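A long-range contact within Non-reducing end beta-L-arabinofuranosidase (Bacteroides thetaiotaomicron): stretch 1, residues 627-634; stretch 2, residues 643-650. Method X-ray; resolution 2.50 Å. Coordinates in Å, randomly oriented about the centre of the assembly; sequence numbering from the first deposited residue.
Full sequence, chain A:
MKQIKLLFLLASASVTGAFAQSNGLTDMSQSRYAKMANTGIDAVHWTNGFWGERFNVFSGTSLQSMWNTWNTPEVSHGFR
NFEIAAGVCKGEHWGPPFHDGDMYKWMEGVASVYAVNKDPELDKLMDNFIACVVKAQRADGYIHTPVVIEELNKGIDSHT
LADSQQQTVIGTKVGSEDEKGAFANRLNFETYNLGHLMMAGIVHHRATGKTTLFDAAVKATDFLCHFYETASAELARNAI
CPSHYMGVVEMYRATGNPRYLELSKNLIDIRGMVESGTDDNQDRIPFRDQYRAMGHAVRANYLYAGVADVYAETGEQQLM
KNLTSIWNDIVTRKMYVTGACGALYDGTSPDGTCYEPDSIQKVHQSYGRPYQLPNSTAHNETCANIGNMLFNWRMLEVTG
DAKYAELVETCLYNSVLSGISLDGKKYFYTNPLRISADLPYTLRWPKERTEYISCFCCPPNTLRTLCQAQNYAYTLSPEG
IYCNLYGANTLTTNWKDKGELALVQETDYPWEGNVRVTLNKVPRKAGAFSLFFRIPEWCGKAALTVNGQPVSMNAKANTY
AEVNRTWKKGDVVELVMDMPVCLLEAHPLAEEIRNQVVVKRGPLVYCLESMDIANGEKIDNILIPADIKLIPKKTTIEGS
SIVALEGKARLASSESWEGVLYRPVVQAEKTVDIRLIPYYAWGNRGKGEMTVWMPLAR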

ATOM      1  N   ASP A 627     -25.083  -7.450 -18.039  1.00 62.95           N
ATOM      2  CA  ASP A 627     -24.609  -8.550 -18.873  1.00 65.88           C
ATOM      3  C   ASP A 627     -23.733  -8.080 -20.029  1.00 66.48           C
ATOM      4  O   ASP A 627     -23.648  -8.764 -21.047  1.00 68.90           O
ATOM      5  CB  ASP A 627     -25.820  -9.339 -19.437  1.00 70.01           C
ATOM      6  CG  ASP A 627     -26.583  -8.592 -20.571  1.00 73.91           C
ATOM      7  OD1 ASP A 627     -26.336  -7.386 -20.868  1.00 76.63           O
ATOM      8  OD2 ASP A 627     -27.461  -9.240 -21.177  1.00 79.69           O
ATOM      9  N   ILE A 628     -23.106  -6.911 -19.910  1.00 67.32           N
ATOM     10  CA  ILE A 628     -22.150  -6.463 -20.927  1.00 66.58           C
ATOM     11  C   ILE A 628     -21.068  -7.527 -21.093  1.00 66.43           C
ATOM     12  O   ILE A 628     -20.723  -8.221 -20.131  1.00 66.86           O
ATOM     13  CB  ILE A 628     -21.516  -5.091 -20.573  1.00 66.46           C
ATOM     14  CG1 ILE A 628     -20.760  -4.524 -21.788  1.00 67.32           C
ATOM     15  CG2 ILE A 628     -20.621  -5.189 -19.332  1.00 65.73           C
ATOM     16  CD1 ILE A 628     -19.958  -3.275 -21.507  1.00 67.77           C
ATOM     17  N   LYS A 629     -20.574  -7.685 -22.316  1.00 70.18           N
ATOM     18  CA  LYS A 629     -19.423  -8.550 -22.573  1.00 75.36           C
ATOM     19  C   LYS A 629     -18.207  -7.684 -22.866  1.00 72.64           C
ATOM     20  O   LYS A 629     -18.153  -6.995 -23.884  1.00 70.72           O
ATOM     21  CB  LYS A 629     -19.716  -9.599 -23.664  1.00 79.27           C
ATOM     22  CG  LYS A 629     -20.236 -10.907 -23.042  1.00 85.71           C
ATOM     23  CD  LYS A 629     -21.079 -11.754 -23.998  1.00 93.71           C
ATOM     24  CE  LYS A 629     -22.288 -12.403 -23.310  1.00 95.05           C
ATOM     25  NZ  LYS A 629     -23.008 -13.327 -24.242  1.00 95.39           N
ATOM     26  N   LEU A 630     -17.263  -7.721 -21.917  1.00 70.98           N
ATOM     27  CA  LEU A 630     -16.028  -6.944 -21.945  1.00 68.95           C
ATOM     28  C   LEU A 630     -14.870  -7.847 -22.291  1.00 67.01           C
ATOM     29  O   LEU A 630     -14.678  -8.902 -21.646  1.00 66.59           O
ATOM     30  CB  LEU A 630     -15.769  -6.288 -20.578  1.00 69.23           C
ATOM     31  CG  LEU A 630     -16.647  -5.062 -20.290  1.00 69.63           C
ATOM     32  CD1 LEU A 630     -16.625  -4.697 -18.809  1.00 69.48           C
ATOM     33  CD2 LEU A 630     -16.240  -3.865 -21.150  1.00 69.34           C
ATOM     34  N   ILE A 631     -14.078  -7.413 -23.277  1.00 65.64           N
ATOM     35  CA  ILE A 631     -13.063  -8.267 -23.907  1.00 66.61           C
ATOM     36  C   ILE A 631     -11.669  -7.711 -23.657  1.00 63.58           C
ATOM     37  O   ILE A 631     -11.400  -6.574 -24.033  1.00 64.41           O
ATOM     38  CB  ILE A 631     -13.375  -8.400 -25.421  1.00 69.01           C
ATOM     39  CG1 ILE A 631     -14.475  -9.449 -25.630  1.00 71.51           C
ATOM     40  CG2 ILE A 631     -12.159  -8.786 -26.238  1.00 69.55           C
ATOM     41  CD1 ILE A 631     -15.355  -9.158 -26.827  1.00 76.40           C
ATOM     42  N   PRO A 632     -10.777  -8.508 -23.047  1.00 61.47           N
ATOM     43  CA  PRO A 632      -9.381  -8.051 -22.847  1.00 62.83           C
ATOM     44  C   PRO A 632      -8.579  -7.923 -24.143  1.00 63.75           C
ATOM     45  O   PRO A 632      -8.739  -8.735 -25.037  1.00 68.41           O
ATOM     46  CB  PRO A 632      -8.761  -9.135 -21.956  1.00 61.41           C
ATOM     47  CG  PRO A 632      -9.619 -10.338 -22.161  1.00 61.71           C
ATOM     48  CD  PRO A 632     -11.004  -9.856 -22.505  1.00 61.40           C
ATOM     49  N   LYS A 633      -7.734  -6.908 -24.221  1.00 65.12           N
ATOM     50  CA  LYS A 633      -6.908  -6.604 -25.392  1.00 67.61           C
ATOM     51  C   LYS A 633      -5.679  -5.896 -24.893  1.00 66.70           C
ATOM     52  O   LYS A 633      -5.810  -4.852 -24.273  1.00 66.05           O
ATOM     53  CB  LYS A 633      -7.616  -5.644 -26.345  1.00 69.54           C
ATOM     54  CG  LYS A 633      -8.705  -6.285 -27.170  1.00 76.01           C
ATOM     55  CD  LYS A 633      -8.458  -6.025 -28.643  1.00 83.77           C
ATOM     56  CE  LYS A 633      -9.474  -6.732 -29.530  1.00 90.03           C
ATOM     57  NZ  LYS A 633      -8.912  -6.937 -30.902  1.00 94.41           N
ATOM     58  N   LYS A 634      -4.493  -6.440 -25.144  1.00 68.01           N
ATOM     59  CA  LYS A 634      -3.259  -5.739 -24.774  1.00 70.35           C
ATOM     60  C   LYS A 634      -3.210  -4.419 -25.559  1.00 69.33           C
ATOM     61  O   LYS A 634      -3.609  -4.413 -26.711  1.00 67.44           O
ATOM     62  CB  LYS A 634      -2.025  -6.614 -25.039  1.00 73.02           C
ATOM     63  CG  LYS A 634      -1.850  -7.786 -24.063  1.00 78.46           C
ATOM     64  CD  LYS A 634      -0.664  -8.695 -24.440  1.00 84.20           C
ATOM     65  CE  LYS A 634      -0.442  -9.905 -23.519  1.00 85.78           C
ATOM     66  NZ  LYS A 634      -0.015  -9.572 -22.122  1.00 86.77           N
ATOM     67  N   VAL A 643      -3.583  -4.535 -20.132  1.00 57.04           N
ATOM     68  CA  VAL A 643      -4.809  -5.100 -20.613  1.00 54.60           C
ATOM     69  C   VAL A 643      -5.919  -4.065 -20.471  1.00 53.74           C
ATOM     70  O   VAL A 643      -6.319  -3.730 -19.366  1.00 51.44           O
ATOM     71  CB  VAL A 643      -5.176  -6.388 -19.872  1.00 53.76           C
ATOM     72  CG1 VAL A 643      -6.527  -6.916 -20.377  1.00 53.55           C
ATOM     73  CG2 VAL A 643      -4.082  -7.430 -20.071  1.00 53.51           C
ATOM     74  N   ALA A 644      -6.394  -3.549 -21.598  1.00 55.01           N
ATOM     75  CA  ALA A 644      -7.658  -2.803 -21.625  1.00 57.30           C
ATOM     76  C   ALA A 644      -8.834  -3.781 -21.799  1.00 57.08           C
ATOM     77  O   ALA A 644      -8.635  -4.947 -22.078  1.00 57.78           O
ATOM     78  CB  ALA A 644      -7.652  -1.734 -22.722  1.00 56.77           C
ATOM     79  N   LEU A 645     -10.049  -3.304 -21.575  1.00 56.87           N
ATOM     80  CA  LEU A 645     -11.237  -4.121 -21.746  1.00 58.67           C
ATOM     81  C   LEU A 645     -12.114  -3.344 -22.711  1.00 58.10           C
ATOM     82  O   LEU A 645     -12.348  -2.155 -22.505  1.00 57.55           O
ATOM     83  CB  LEU A 645     -11.938  -4.366 -20.399  1.00 61.20           C
ATOM     84  CG  LEU A 645     -11.077  -4.987 -19.275  1.00 61.67           C
ATOM     85  CD1 LEU A 645     -11.670  -4.751 -17.874  1.00 62.15           C
ATOM     86  CD2 LEU A 645     -10.840  -6.464 -19.535  1.00 60.74           C
ATOM     87  N   GLU A 646     -12.528  -3.991 -23.799  1.00 59.85           N
ATOM     88  CA  GLU A 646     -13.293  -3.342 -24.865  1.00 61.04           C
ATOM     89  C   GLU A 646     -14.674  -3.942 -24.901  1.00 62.38           C
ATOM     90  O   GLU A 646     -14.833  -5.163 -24.730  1.00 63.66           O
ATOM     91  CB  GLU A 646     -12.629  -3.555 -26.212  1.00 63.19           C
ATOM     92  CG  GLU A 646     -11.352  -2.752 -26.413  1.00 64.68           C
ATOM     93  CD  GLU A 646     -10.617  -3.073 -27.710  1.00 66.19           C
ATOM     94  OE1 GLU A 646     -11.122  -3.876 -28.555  1.00 64.99           O
ATOM     95  OE2 GLU A 646      -9.517  -2.500 -27.865  1.00 67.73           O
ATOM     96  N   GLY A 647     -15.669  -3.087 -25.119  1.00 61.92           N
ATOM     97  CA  GLY A 647     -17.050  -3.527 -25.184  1.00 62.12           C
ATOM     98  C   GLY A 647     -18.012  -2.429 -25.591  1.00 63.79           C
ATOM     99  O   GLY A 647     -17.606  -1.270 -25.849  1.00 60.85           O
ATOM    100  N   LYS A 648     -19.288  -2.810 -25.635  1.00 65.49           N
ATOM    101  CA  LYS A 648     -20.352  -1.942 -26.097  1.00 67.88           C
ATOM    102  C   LYS A 648     -21.231  -1.546 -24.914  1.00 67.66           C
ATOM    103  O   LYS A 648     -22.006  -2.366 -24.364  1.00 67.22           O
ATOM    104  CB  LYS A 648     -21.170  -2.639 -27.180  1.00 71.95           C
ATOM    105  CG  LYS A 648     -22.229  -1.730 -27.812  1.00 76.07           C
ATOM    106  CD  LYS A 648     -22.374  -1.960 -29.322  1.00 78.90           C
ATOM    107  CE  LYS A 648     -21.225  -1.282 -30.060  1.00 77.39           C
ATOM    108  NZ  LYS A 648     -20.963  -1.797 -31.417  1.00 75.58           N
ATOM    109  N   ALA A 649     -21.074  -0.282 -24.518  1.00 66.33           N
ATOM    110  CA  ALA A 649     -21.826   0.321 -23.424  1.00 64.89           C
ATOM    111  C   ALA A 649     -23.137   0.865 -23.977  1.00 61.29           C
ATOM    112  O   ALA A 649     -23.271   1.010 -25.177  1.00 62.24           O
ATOM    113  CB  ALA A 649     -21.006   1.441 -22.822  1.00 65.09           C
ATOM    114  N   ARG A 650     -24.102   1.162 -23.127  1.00 58.46           N
ATOM    115  CA  ARG A 650     -25.305   1.854 -23.609  1.00 61.56           C
ATOM    116  C   ARG A 650     -25.114   3.359 -23.460  1.00 60.90           C
ATOM    117  O   ARG A 650     -24.416   3.821 -22.566  1.00 64.85           O
ATOM    118  CB  ARG A 650     -26.546   1.346 -22.892  1.00 62.19           C
ATOM    119  CG  ARG A 650     -26.775  -0.147 -23.150  1.00 63.66           C
ATOM    120  CD  ARG A 650     -27.967  -0.745 -22.422  1.00 63.24           C
ATOM    121  NE  ARG A 650     -29.129   0.130 -22.580  1.00 63.95           N
ATOM    122  CZ  ARG A 650     -30.198   0.115 -21.791  1.00 62.96           C
ATOM    123  NH1 ARG A 650     -30.297  -0.760 -20.785  1.00 62.05           N
ATOM    124  NH2 ARG A 650     -31.178   0.986 -22.014  1.00 62.46           N
TER

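Residues 631-634 pair antiparallel with the strand 643-650, and the loop before them continues the contact; its shape follows from the ladder that joins them. Two hydrogen-bonded pairs form its rungs. Ile-631 N donates to Glu-646 O at 2.8 Å, and Glu-646 N returns the bond to Ile-631 O, also at 2.8 Å. Two residues further along, Lys-633 N reaches Ala-644 O at 3.0 Å and Ala-644 N reaches Lys-633 O at 3.0 Å. Between these pairs sits Pro-632, opposite Leu-645. A proline has no amide hydrogen to give, and this non-hydrogen-bonded position asks for none across the pair, so the ring fits the ladder without breaking it. Pro-632 CA and Leu-645 CA draw in to 4.5 Å, and the carbonyls flanking this narrow site also receive CA hydrogens: Pro-632 CA lies 3.3 Å from Ala-644 O, and Leu-645 CA lies 3.4 Å from Ile-631 O.

Side chains alternate between the two faces of the sheet. On the face that carries Pro-632, Lys-634, Val-643 and Leu-645, the packing around the proline is apolar. The proline ring is a compact, rigid bump, and it settles between the two aliphatic side chains of the partner strand: Pro-632 CB is 3.5 Å from Val-643 CG1 and 4.2 Å from Leu-645 CD2. Valine, branched at CB, brings a methyl up to the ring close to its own backbone, whereas leucine, with its branch one carbon further out, reaches the ring with a methyl at the end of a longer arm. Leu-645 also meets Leu-630, whose CB stands 4.3 Å from Leu-645 CB. Val-643 and Leu-645 are buried, as suits side chains with nothing polar to offer, while Pro-632 remains exposed.

The other face carries Ile-631, Lys-633, Ala-644 and Glu-646. Ala-644 contributes just a methyl, a low place beside longer neighbours. Across the strands, the lysine and glutamate run near each other, and Lys-633 CD comes within 3.4 Å of Glu-646 OE1, so the aliphatic part of the lysine packs against the carboxylate. The charges are opposite, but Lys-633 NZ is 4.4 Å from Glu-646 OE1, too far for a salt bridge; the attraction is long-range. Long, flexible side chains suit this outer place, where they can lie against each other without being buried.

Beyond the ladder, Gly-647 supplies the hollow. Its extended backbone, with phi and psi both near 180°, would direct a CB toward the first stretch, and an ideal CB would lie 3.0 Å from Leu-630 CD2 and 3.0 Å from Lys-629 O, a clash with each. The absence of a side chain therefore leaves room for the leucine methyl, which approaches at 4.1 Å from Leu-630 CD2 to Gly-647 N. Next along, Ile-628 points toward the partner strand and, with chi1 and chi2 both t, extends over its backbone, placing Ile-628 CG1 3.6 Å from Lys-648 O.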